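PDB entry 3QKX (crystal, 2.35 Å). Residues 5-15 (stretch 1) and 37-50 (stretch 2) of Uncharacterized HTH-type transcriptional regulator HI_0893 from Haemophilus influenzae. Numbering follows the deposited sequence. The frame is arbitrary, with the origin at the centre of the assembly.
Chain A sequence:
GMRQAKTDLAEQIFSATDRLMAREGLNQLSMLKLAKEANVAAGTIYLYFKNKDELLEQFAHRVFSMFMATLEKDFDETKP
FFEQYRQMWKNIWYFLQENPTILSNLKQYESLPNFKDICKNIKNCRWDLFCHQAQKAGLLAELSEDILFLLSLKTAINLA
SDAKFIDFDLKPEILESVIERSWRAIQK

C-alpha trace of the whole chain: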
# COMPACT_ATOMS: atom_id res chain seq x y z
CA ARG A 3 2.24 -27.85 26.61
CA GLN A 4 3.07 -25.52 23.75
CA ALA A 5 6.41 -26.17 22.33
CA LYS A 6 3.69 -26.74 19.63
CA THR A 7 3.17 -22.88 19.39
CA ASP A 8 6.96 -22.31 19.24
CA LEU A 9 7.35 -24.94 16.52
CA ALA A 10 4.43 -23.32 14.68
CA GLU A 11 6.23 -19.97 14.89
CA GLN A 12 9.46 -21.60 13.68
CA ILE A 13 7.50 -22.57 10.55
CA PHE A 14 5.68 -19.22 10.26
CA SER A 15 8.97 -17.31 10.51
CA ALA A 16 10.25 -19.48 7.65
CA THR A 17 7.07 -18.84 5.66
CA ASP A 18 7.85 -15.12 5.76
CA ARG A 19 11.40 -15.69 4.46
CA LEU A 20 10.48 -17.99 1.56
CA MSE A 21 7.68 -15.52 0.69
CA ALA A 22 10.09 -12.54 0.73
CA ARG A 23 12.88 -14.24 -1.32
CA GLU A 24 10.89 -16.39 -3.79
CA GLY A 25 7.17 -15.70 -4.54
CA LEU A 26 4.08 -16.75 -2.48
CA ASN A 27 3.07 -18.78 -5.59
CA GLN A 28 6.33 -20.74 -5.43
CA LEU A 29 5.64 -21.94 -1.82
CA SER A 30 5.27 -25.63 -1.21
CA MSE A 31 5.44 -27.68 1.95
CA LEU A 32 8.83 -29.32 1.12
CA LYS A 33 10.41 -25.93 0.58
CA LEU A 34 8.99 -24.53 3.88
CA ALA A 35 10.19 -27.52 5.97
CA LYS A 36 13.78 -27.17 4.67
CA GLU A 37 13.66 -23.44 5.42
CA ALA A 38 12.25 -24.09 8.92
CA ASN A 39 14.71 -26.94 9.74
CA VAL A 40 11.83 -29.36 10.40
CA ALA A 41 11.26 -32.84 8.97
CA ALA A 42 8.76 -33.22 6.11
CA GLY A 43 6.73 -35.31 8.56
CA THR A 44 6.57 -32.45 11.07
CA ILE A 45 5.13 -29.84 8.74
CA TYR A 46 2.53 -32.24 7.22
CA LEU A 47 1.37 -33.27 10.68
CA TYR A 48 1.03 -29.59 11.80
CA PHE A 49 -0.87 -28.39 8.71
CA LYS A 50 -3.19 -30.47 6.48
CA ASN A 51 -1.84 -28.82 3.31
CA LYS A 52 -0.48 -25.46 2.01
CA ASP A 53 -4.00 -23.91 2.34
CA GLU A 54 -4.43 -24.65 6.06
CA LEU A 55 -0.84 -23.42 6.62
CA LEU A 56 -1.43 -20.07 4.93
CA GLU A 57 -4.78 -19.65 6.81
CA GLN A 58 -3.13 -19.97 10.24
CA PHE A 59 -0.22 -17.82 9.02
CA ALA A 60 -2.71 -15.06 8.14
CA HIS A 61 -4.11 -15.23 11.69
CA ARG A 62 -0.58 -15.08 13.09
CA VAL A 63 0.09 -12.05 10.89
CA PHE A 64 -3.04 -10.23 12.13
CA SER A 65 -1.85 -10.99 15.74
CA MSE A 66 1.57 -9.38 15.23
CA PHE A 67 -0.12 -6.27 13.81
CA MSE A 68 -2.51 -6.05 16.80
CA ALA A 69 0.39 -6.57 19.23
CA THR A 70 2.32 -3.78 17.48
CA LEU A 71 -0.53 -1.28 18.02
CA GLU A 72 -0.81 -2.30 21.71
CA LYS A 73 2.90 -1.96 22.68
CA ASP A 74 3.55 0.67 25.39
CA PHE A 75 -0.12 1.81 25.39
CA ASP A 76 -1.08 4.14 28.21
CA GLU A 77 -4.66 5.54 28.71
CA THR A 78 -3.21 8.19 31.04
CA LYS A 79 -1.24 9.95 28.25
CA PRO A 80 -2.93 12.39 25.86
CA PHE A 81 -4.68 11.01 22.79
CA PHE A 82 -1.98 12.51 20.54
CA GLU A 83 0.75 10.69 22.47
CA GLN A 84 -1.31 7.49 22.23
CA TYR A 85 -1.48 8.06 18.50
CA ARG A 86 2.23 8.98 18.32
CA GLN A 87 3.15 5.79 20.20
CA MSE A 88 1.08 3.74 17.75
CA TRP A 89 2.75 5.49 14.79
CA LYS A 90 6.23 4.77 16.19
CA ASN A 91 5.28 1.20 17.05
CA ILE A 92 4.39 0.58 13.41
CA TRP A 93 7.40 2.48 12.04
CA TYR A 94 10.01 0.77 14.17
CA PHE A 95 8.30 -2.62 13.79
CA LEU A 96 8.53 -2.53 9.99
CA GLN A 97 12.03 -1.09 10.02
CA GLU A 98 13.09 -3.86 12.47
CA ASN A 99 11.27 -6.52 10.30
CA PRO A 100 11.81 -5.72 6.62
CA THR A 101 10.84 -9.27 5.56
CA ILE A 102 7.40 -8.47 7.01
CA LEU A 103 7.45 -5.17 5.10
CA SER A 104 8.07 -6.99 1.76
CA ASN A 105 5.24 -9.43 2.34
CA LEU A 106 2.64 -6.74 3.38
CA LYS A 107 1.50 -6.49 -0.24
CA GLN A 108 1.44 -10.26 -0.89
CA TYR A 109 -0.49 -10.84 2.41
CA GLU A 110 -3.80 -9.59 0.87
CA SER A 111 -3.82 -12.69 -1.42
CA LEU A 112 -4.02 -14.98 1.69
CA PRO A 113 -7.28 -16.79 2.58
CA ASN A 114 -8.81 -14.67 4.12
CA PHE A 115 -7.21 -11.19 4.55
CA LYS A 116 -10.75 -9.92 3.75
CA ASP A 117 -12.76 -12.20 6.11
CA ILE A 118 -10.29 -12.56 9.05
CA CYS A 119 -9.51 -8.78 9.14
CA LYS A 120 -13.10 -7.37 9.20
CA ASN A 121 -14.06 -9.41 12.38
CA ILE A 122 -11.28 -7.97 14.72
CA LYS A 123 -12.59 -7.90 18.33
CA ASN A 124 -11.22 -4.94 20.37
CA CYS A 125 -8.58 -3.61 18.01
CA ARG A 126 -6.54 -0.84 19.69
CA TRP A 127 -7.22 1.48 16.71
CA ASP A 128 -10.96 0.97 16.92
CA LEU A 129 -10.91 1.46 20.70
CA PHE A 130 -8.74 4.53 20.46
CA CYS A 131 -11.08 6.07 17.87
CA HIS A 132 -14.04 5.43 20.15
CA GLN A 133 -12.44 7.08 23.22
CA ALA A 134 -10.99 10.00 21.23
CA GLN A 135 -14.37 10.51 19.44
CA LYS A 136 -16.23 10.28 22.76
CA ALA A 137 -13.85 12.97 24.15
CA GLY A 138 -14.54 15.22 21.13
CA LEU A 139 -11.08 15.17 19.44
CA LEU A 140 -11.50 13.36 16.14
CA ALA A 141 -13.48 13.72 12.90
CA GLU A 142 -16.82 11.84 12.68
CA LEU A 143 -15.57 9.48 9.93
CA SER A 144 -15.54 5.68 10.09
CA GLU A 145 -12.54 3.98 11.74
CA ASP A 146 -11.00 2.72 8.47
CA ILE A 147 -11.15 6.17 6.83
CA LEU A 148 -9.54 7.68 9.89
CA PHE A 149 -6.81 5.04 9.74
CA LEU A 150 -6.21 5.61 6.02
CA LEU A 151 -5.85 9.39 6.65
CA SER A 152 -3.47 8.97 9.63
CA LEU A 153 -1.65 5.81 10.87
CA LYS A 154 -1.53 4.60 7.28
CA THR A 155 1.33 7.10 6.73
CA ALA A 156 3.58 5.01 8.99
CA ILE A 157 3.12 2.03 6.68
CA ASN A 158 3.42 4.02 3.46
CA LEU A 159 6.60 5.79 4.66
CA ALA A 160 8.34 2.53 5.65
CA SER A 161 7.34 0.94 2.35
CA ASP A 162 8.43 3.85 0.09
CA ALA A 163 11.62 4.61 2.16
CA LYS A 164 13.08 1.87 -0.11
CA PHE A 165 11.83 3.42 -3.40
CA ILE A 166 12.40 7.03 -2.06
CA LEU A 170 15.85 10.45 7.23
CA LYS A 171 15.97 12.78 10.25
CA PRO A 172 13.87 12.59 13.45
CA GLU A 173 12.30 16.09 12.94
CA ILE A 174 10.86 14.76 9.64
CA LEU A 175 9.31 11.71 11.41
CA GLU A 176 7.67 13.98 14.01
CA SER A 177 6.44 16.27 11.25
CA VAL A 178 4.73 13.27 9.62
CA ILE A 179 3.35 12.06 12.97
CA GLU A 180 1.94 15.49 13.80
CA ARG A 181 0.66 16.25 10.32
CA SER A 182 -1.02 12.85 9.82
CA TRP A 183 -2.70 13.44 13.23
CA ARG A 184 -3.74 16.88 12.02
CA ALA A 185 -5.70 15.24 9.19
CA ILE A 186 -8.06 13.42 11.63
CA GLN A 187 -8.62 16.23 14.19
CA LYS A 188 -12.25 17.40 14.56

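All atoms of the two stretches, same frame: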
# COMPACT_ATOMS: atom_id res chain seq x y z
N ALA A 5 5.36 -26.16 23.35
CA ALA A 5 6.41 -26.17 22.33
C ALA A 5 5.78 -26.30 20.91
O ALA A 5 6.44 -25.98 19.92
CB ALA A 5 7.39 -27.30 22.58
N LYS A 6 4.53 -26.79 20.84
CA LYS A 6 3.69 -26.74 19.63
C LYS A 6 3.42 -25.31 19.04
O LYS A 6 3.35 -25.15 17.82
CB LYS A 6 2.37 -27.51 19.89
CG LYS A 6 1.34 -27.56 18.74
CD LYS A 6 0.05 -28.31 19.16
CE LYS A 6 -1.12 -28.01 18.21
N THR A 7 3.27 -24.29 19.89
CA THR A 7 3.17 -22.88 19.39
C THR A 7 4.53 -22.38 18.88
O THR A 7 4.59 -21.68 17.86
CB THR A 7 2.64 -21.91 20.49
OG1 THR A 7 1.34 -22.32 20.91
CG2 THR A 7 2.55 -20.45 19.97
N ASP A 8 5.60 -22.73 19.59
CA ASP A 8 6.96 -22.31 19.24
C ASP A 8 7.38 -22.92 17.91
O ASP A 8 7.90 -22.23 17.03
CB ASP A 8 7.96 -22.73 20.33
CG ASP A 8 7.55 -22.25 21.73
OD1 ASP A 8 6.99 -21.14 21.83
OD2 ASP A 8 7.80 -23.00 22.73
N LEU A 9 7.13 -24.23 17.78
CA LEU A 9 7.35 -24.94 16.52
C LEU A 9 6.50 -24.40 15.38
O LEU A 9 6.94 -24.41 14.24
CB LEU A 9 7.07 -26.43 16.69
CG LEU A 9 7.35 -27.31 15.47
CD1 LEU A 9 8.81 -27.20 15.07
CD2 LEU A 9 6.97 -28.72 15.77
N ALA A 10 5.26 -23.99 15.67
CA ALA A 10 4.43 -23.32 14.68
C ALA A 10 5.07 -22.02 14.23
O ALA A 10 5.09 -21.71 13.04
CB ALA A 10 3.01 -23.05 15.24
N GLU A 11 5.62 -21.28 15.19
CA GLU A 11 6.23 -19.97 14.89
C GLU A 11 7.59 -20.06 14.09
O GLU A 11 7.94 -19.25 13.34
CB GLU A 11 6.41 -19.15 16.18
CG GLU A 11 6.98 -17.71 15.99
CD GLU A 11 6.20 -16.87 14.99
OE1 GLU A 11 4.94 -16.94 14.99
OE2 GLU A 11 6.83 -16.12 14.21
N GLN A 12 8.28 -21.20 14.45
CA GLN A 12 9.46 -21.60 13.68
C GLN A 12 9.09 -21.73 12.20
O GLN A 12 9.77 -21.19 11.35
CB GLN A 12 10.01 -22.93 14.22
CG GLN A 12 11.43 -23.28 13.76
CD GLN A 12 11.94 -24.56 14.41
OE1 GLN A 12 11.70 -24.80 15.59
NE2 GLN A 12 12.64 -25.39 13.63
N ILE A 13 7.98 -22.40 11.92
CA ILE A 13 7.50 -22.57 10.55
C ILE A 13 6.96 -21.26 9.96
O ILE A 13 7.24 -20.94 8.80
CB ILE A 13 6.44 -23.70 10.45
CG1 ILE A 13 7.09 -25.07 10.75
CG2 ILE A 13 5.80 -23.74 9.08
CD1 ILE A 13 6.10 -26.17 11.24
N PHE A 14 6.24 -20.48 10.76
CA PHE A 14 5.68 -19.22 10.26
C PHE A 14 6.78 -18.22 9.89
O PHE A 14 6.73 -17.61 8.84
CB PHE A 14 4.71 -18.59 11.28
CG PHE A 14 3.42 -19.37 11.51
CD1 PHE A 14 2.73 -19.96 10.46
CD2 PHE A 14 2.88 -19.44 12.78
CE1 PHE A 14 1.55 -20.65 10.69
CE2 PHE A 14 1.70 -20.13 13.02
CZ PHE A 14 1.03 -20.73 11.98
N SER A 15 7.77 -18.09 10.77
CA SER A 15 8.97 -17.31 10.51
C SER A 15 9.61 -17.68 9.16
O SER A 15 10.02 -16.82 8.41
CB SER A 15 9.99 -17.54 11.64
OG SER A 15 11.29 -17.08 11.29
N GLU A 37 13.43 -24.79 4.91
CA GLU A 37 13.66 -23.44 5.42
C GLU A 37 13.48 -23.37 6.93
O GLU A 37 14.23 -22.66 7.60
CB GLU A 37 12.72 -22.43 4.72
CG GLU A 37 12.99 -20.95 5.02
CD GLU A 37 14.44 -20.50 4.72
OE1 GLU A 37 15.03 -21.00 3.74
OE2 GLU A 37 14.97 -19.66 5.48
N ALA A 38 12.52 -24.12 7.47
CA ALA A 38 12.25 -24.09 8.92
C ALA A 38 13.15 -25.03 9.73
O ALA A 38 13.14 -24.94 10.95
CB ALA A 38 10.77 -24.40 9.19
N ASN A 39 13.91 -25.92 9.07
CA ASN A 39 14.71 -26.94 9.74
C ASN A 39 13.81 -27.93 10.52
O ASN A 39 14.09 -28.29 11.67
CB ASN A 39 15.78 -26.27 10.64
CG ASN A 39 17.08 -27.10 10.76
OD1 ASN A 39 17.10 -28.32 10.54
ND2 ASN A 39 18.16 -26.41 11.11
N VAL A 40 12.72 -28.34 9.88
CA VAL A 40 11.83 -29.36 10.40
C VAL A 40 11.68 -30.47 9.36
O VAL A 40 11.76 -30.22 8.17
CB VAL A 40 10.44 -28.80 10.76
CG1 VAL A 40 10.56 -27.76 11.82
CG2 VAL A 40 9.76 -28.26 9.56
N ALA A 41 11.47 -31.69 9.84
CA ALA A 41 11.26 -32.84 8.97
C ALA A 41 9.98 -32.69 8.17
O ALA A 41 9.00 -32.19 8.70
CB ALA A 41 11.18 -34.12 9.82
N ALA A 42 9.99 -33.16 6.93
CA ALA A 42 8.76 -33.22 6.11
C ALA A 42 7.54 -33.74 6.90
O ALA A 42 6.44 -33.18 6.84
CB ALA A 42 9.00 -34.08 4.85
N GLY A 43 7.75 -34.80 7.67
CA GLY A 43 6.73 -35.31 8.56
C GLY A 43 6.16 -34.30 9.54
O GLY A 43 4.97 -34.33 9.82
N THR A 44 7.00 -33.42 10.07
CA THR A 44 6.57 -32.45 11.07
C THR A 44 5.58 -31.48 10.48
O THR A 44 4.49 -31.31 11.00
CB THR A 44 7.75 -31.65 11.67
OG1 THR A 44 8.61 -32.51 12.42
CG2 THR A 44 7.23 -30.54 12.57
N ILE A 45 5.96 -30.87 9.36
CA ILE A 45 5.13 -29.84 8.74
C ILE A 45 3.78 -30.39 8.24
O ILE A 45 2.74 -29.73 8.38
CB ILE A 45 5.90 -29.08 7.58
CG1 ILE A 45 5.28 -27.71 7.31
CG2 ILE A 45 5.93 -29.89 6.29
CD1 ILE A 45 6.19 -26.81 6.55
N TYR A 46 3.78 -31.63 7.71
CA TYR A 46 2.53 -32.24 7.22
C TYR A 46 1.61 -32.65 8.34
O TYR A 46 0.40 -32.64 8.16
CB TYR A 46 2.79 -33.44 6.28
CG TYR A 46 3.07 -33.05 4.84
CD1 TYR A 46 2.13 -32.33 4.09
CD2 TYR A 46 4.27 -33.40 4.22
CE1 TYR A 46 2.39 -31.97 2.77
CE2 TYR A 46 4.54 -33.05 2.90
CZ TYR A 46 3.61 -32.34 2.18
OH TYR A 46 3.89 -32.01 0.87
N LEU A 47 2.17 -33.00 9.50
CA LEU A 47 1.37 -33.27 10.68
C LEU A 47 0.73 -32.00 11.22
O LEU A 47 -0.45 -32.01 11.54
CB LEU A 47 2.21 -33.91 11.78
CG LEU A 47 1.43 -34.53 12.95
CD1 LEU A 47 0.40 -35.55 12.49
CD2 LEU A 47 2.42 -35.16 13.88
N TYR A 48 1.51 -30.91 11.30
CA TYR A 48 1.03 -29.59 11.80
C TYR A 48 -0.05 -28.94 10.96
O TYR A 48 -0.98 -28.37 11.52
CB TYR A 48 2.20 -28.59 11.97
CG TYR A 48 2.77 -28.69 13.35
CD1 TYR A 48 3.37 -29.86 13.78
CD2 TYR A 48 2.60 -27.67 14.26
CE1 TYR A 48 3.83 -30.00 15.06
CE2 TYR A 48 3.07 -27.79 15.56
CZ TYR A 48 3.67 -28.97 15.96
OH TYR A 48 4.15 -29.14 17.23
N PHE A 49 0.09 -29.01 9.64
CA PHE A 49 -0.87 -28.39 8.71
C PHE A 49 -1.29 -29.39 7.65
O PHE A 49 -0.45 -30.07 7.07
CB PHE A 49 -0.24 -27.17 8.06
CG PHE A 49 0.43 -26.25 9.04
CD1 PHE A 49 -0.31 -25.34 9.78
CD2 PHE A 49 1.80 -26.29 9.22
CE1 PHE A 49 0.31 -24.49 10.67
CE2 PHE A 49 2.42 -25.44 10.11
CZ PHE A 49 1.68 -24.55 10.84
N LYS A 50 -2.60 -29.47 7.40
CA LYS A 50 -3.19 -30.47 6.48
C LYS A 50 -2.59 -30.37 5.07
O LYS A 50 -2.25 -31.37 4.46
CB LYS A 50 -4.72 -30.31 6.41
CG LYS A 50 -5.47 -30.61 7.70

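Stretch 1 is mostly one helix, and it packs against the loop and short helix of stretch 2. The axes of helices 6-15 and 42-48 cross at 105° and come no closer than 11.4 Å, so side chains fill the space between them.

K6 lies at the margin. Its backbone meets the end of Y48, with K6 CA 3.4 Å from Y48 OH. The K6 side chain is extended, and its NZ is not modelled.

L9 points toward stretch 2 and covers one face of the Y48 ring. L9 CD2 is 3.3 Å from Y48 CZ and 3.2 Å from Y48 OH, which is tight packing. The same methyl sits 3.7 Å from T44 CG2. The other methyl reaches the loop, with L9 CD1 3.7 Å from V40 CG1. A10 is small, and Y48 passes close to its backbone: A10 N is 4.4 Å from Y48 CE2.

Q12 makes the one hydrogen bond across the contact. Its NE2 donates to A38 O at 2.8 Å, and the angle of 173° is nearly straight. A38 ends its helix, and N39 follows with positive phi in a Schellman motif. The bond therefore ties the Q12 side chain to the backbone at this helix end.

I13 is buried and has the largest area covered on stretch 1. A38 is small enough to let the backbones approach: I13 CA is 4.0 Å from A38 CB, and the two CA atoms are 5.2 Å apart. I13 packs against both I45 and F49. I13 CG2 is 4.0 Å from I45 CD1. I13 CD1 and I13 CG2 are each 3.9 Å from F49 CE2, and I13 CD1 lies at the edge of that ring.

F14 starts sideways, but its ring end comes nearer. F14 CE1 lies 3.9 Å from F49 CZ. The rings pair obliquely, with planes at 51° and centroids 5.8 Å apart.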